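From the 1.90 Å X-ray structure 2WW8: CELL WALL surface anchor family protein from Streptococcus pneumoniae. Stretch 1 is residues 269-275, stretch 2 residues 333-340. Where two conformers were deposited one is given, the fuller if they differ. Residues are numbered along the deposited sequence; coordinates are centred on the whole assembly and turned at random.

Stretch 1 269-275: RVALVTY
Stretch 2 333-340: ELKNKVPT

A β-strand packs against a helical segment and the residues that follow it, mainly through apolar side chains, with no hydrogen bond crossing between them. The strand, 269-275, is extended throughout, with phi from -142° to -102° and psi from 116° to 167°. The helix enters stretch 2 already under way, and its axis runs in nearly the same N-to-C direction as the strand, at 24° and 9.2 Å at closest approach. The register is set by L272 and L334, whose CA atoms lie 7.2 Å apart.

Because side chains alternate along a strand, V270, L272 and T274 direct their CA-to-CB bonds toward stretch 2, while A271 points away and R269, V273 and Y275 make no contact. On the helix, L334 points toward the strand, whereas K335 and N336 point away.

L334 and L272 bury the most surface in a contact that covers 280 Å² in all. L334 is fully extended, chi1 t and chi2 t, which carries CD1 to the strand backbone: it lies 3.6 Å from V270 O, 4.0 Å from A271 CA and 3.9 Å from V270 CG2. V270, with chi1 m, is compact and β-branched, a shape that suits an extended backbone and offers a methyl to the leucine. L272 adopts chi1 t and chi2 p. Its CB lies 4.1 Å from L334 CG, and its CD2 reaches along stretch 2, 3.8 Å from L334 O, 4.4 Å from K337 CB and 3.7 Å from V338 CG2. Leucine suits this place because its side chain is long enough to bring one methyl, CD2, against several neighbours and needs no polar partner.

K337 N donates to L334 O at 3.0 Å and V338 N to K335 O at 3.3 Å, while the bonds from K337 N to E333 O (3.2 Å) and V338 N to L334 O (3.3 Å) are weak. K337 begins toward the strand but its end leads away, so the aliphatic base can lie by L272 while the amine bonds elsewhere in the structure. V338, chi1 t, at phi/psi -58/123, lies outside helical values and sets its CB sideways.

P339, at -75/145 with a C-gamma endo pucker, continues the extended course. Its CD lies 3.8 Å from T274 OG1. T274 has chi1 m, and its hydroxyl is hydrogen-bonded elsewhere, so this polar atom can be buried beside a proline ring without being left unsatisfied.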

# COMPACT_ATOMS: atom_id res chain seq x y z
N ARG A 269 -2.30 29.66 -9.80
CA ARG A 269 -1.06 29.59 -10.55
C ARG A 269 0.03 30.27 -9.72
O ARG A 269 -0.29 31.16 -8.93
CB ARG A 269 -1.21 30.30 -11.91
CG ARG A 269 -1.99 29.51 -12.98
CD ARG A 269 -2.64 30.62 -13.83
NE ARG A 269 -1.82 31.01 -14.95
CZ ARG A 269 -1.70 32.24 -15.47
NH1 ARG A 269 -2.28 33.32 -15.00
NH2 ARG A 269 -0.92 32.39 -16.53
N VAL A 270 1.28 29.84 -9.88
CA VAL A 270 2.43 30.37 -9.12
C VAL A 270 3.63 30.63 -10.04
O VAL A 270 3.83 29.90 -11.05
CB VAL A 270 2.86 29.38 -7.97
CG1 VAL A 270 1.83 29.38 -6.89
CG2 VAL A 270 3.13 27.96 -8.46
N ALA A 271 4.44 31.60 -9.67
CA ALA A 271 5.73 31.87 -10.29
C ALA A 271 6.70 32.17 -9.14
O ALA A 271 6.26 32.42 -8.04
CB ALA A 271 5.58 33.11 -11.17
N LEU A 272 8.01 32.21 -9.40
CA LEU A 272 9.06 32.25 -8.38
C LEU A 272 10.13 33.18 -8.91
O LEU A 272 10.63 33.04 -10.06
CB LEU A 272 9.62 30.83 -8.15
CG LEU A 272 10.96 30.80 -7.36
CD1 LEU A 272 10.73 31.26 -5.90
CD2 LEU A 272 11.56 29.36 -7.47
N VAL A 273 10.45 34.18 -8.10
CA VAL A 273 11.53 35.10 -8.43
C VAL A 273 12.53 35.03 -7.27
O VAL A 273 12.21 35.47 -6.15
CB VAL A 273 11.05 36.54 -8.62
CG1 VAL A 273 12.23 37.54 -8.89
CG2 VAL A 273 9.97 36.65 -9.78
N THR A 274 13.74 34.57 -7.57
CA THR A 274 14.82 34.61 -6.61
C THR A 274 15.76 35.77 -6.94
O THR A 274 16.10 35.99 -8.13
CB THR A 274 15.55 33.28 -6.59
OG1 THR A 274 14.65 32.30 -6.03
CG2 THR A 274 16.83 33.33 -5.68
N TYR A 275 16.17 36.52 -5.92
CA TYR A 275 16.96 37.75 -6.16
C TYR A 275 18.09 37.97 -5.15
O TYR A 275 17.99 37.54 -4.00
CB TYR A 275 16.14 39.03 -6.21
CG TYR A 275 15.60 39.52 -4.87
CD1 TYR A 275 14.48 38.91 -4.28
CD2 TYR A 275 16.22 40.57 -4.19
CE1 TYR A 275 13.96 39.38 -3.07
CE2 TYR A 275 15.68 41.07 -2.98
CZ TYR A 275 14.56 40.48 -2.45
OH TYR A 275 14.12 40.94 -1.22
N GLU A 333 9.14 21.33 -11.41
CA GLU A 333 10.34 21.94 -11.89
C GLU A 333 10.59 23.22 -11.11
O GLU A 333 11.70 23.45 -10.65
CB GLU A 333 10.17 22.14 -13.40
CG GLU A 333 11.43 22.66 -14.05
CD GLU A 333 11.23 22.96 -15.54
OE1 GLU A 333 10.19 22.57 -16.15
OE2 GLU A 333 12.15 23.64 -16.07
N LEU A 334 9.54 24.01 -10.90
CA LEU A 334 9.64 25.24 -10.13
C LEU A 334 10.13 24.98 -8.69
O LEU A 334 11.04 25.65 -8.18
CB LEU A 334 8.33 26.01 -10.24
CG LEU A 334 8.04 27.30 -9.46
CD1 LEU A 334 6.73 27.99 -9.93
CD2 LEU A 334 7.96 27.01 -7.95
N LYS A 335 9.52 24.01 -8.01
CA LYS A 335 9.96 23.70 -6.64
C LYS A 335 11.42 23.22 -6.65
O LYS A 335 12.11 23.51 -5.70
CB LYS A 335 9.10 22.58 -6.02
CG LYS A 335 7.68 23.04 -5.58
CD LYS A 335 6.88 21.83 -5.25
CE LYS A 335 7.25 21.25 -3.97
NZ LYS A 335 6.47 19.98 -3.84
N ASN A 336 11.90 22.48 -7.65
CA ASN A 336 13.34 22.13 -7.74
C ASN A 336 14.29 23.30 -8.00
O ASN A 336 15.51 23.15 -7.89
CB ASN A 336 13.61 21.10 -8.84
CG ASN A 336 13.12 19.70 -8.47
OD1 ASN A 336 13.05 19.35 -7.29
ND2 ASN A 336 12.75 18.89 -9.46
N LYS A 337 13.73 24.43 -8.40
CA LYS A 337 14.54 25.64 -8.63
C LYS A 337 14.65 26.49 -7.39
O LYS A 337 15.52 27.39 -7.34
CB LYS A 337 13.94 26.49 -9.76
CG LYS A 337 14.40 25.73 -11.02
CD LYS A 337 13.87 26.33 -12.27
CE LYS A 337 14.96 27.22 -12.84
NZ LYS A 337 14.34 27.97 -14.01
N VAL A 338 13.76 26.24 -6.43
CA VAL A 338 13.84 26.94 -5.13
C VAL A 338 15.23 26.64 -4.50
O VAL A 338 15.53 25.50 -4.30
CB VAL A 338 12.72 26.52 -4.18
CG1 VAL A 338 12.90 27.26 -2.86
CG2 VAL A 338 11.32 26.85 -4.77
N PRO A 339 16.05 27.67 -4.18
CA PRO A 339 17.36 27.43 -3.61
C PRO A 339 17.21 27.02 -2.12
O PRO A 339 16.33 27.56 -1.43
CB PRO A 339 18.04 28.81 -3.71
CG PRO A 339 16.89 29.78 -3.57
CD PRO A 339 15.77 29.11 -4.34
N THR A 340 18.08 26.12 -1.65
CA THR A 340 18.18 25.87 -0.19
C THR A 340 19.57 26.21 0.39
O THR A 340 19.91 25.79 1.51
CB THR A 340 17.87 24.39 0.16
OG1 THR A 340 18.69 23.55 -0.66
CG2 THR A 340 16.39 24.12 -0.10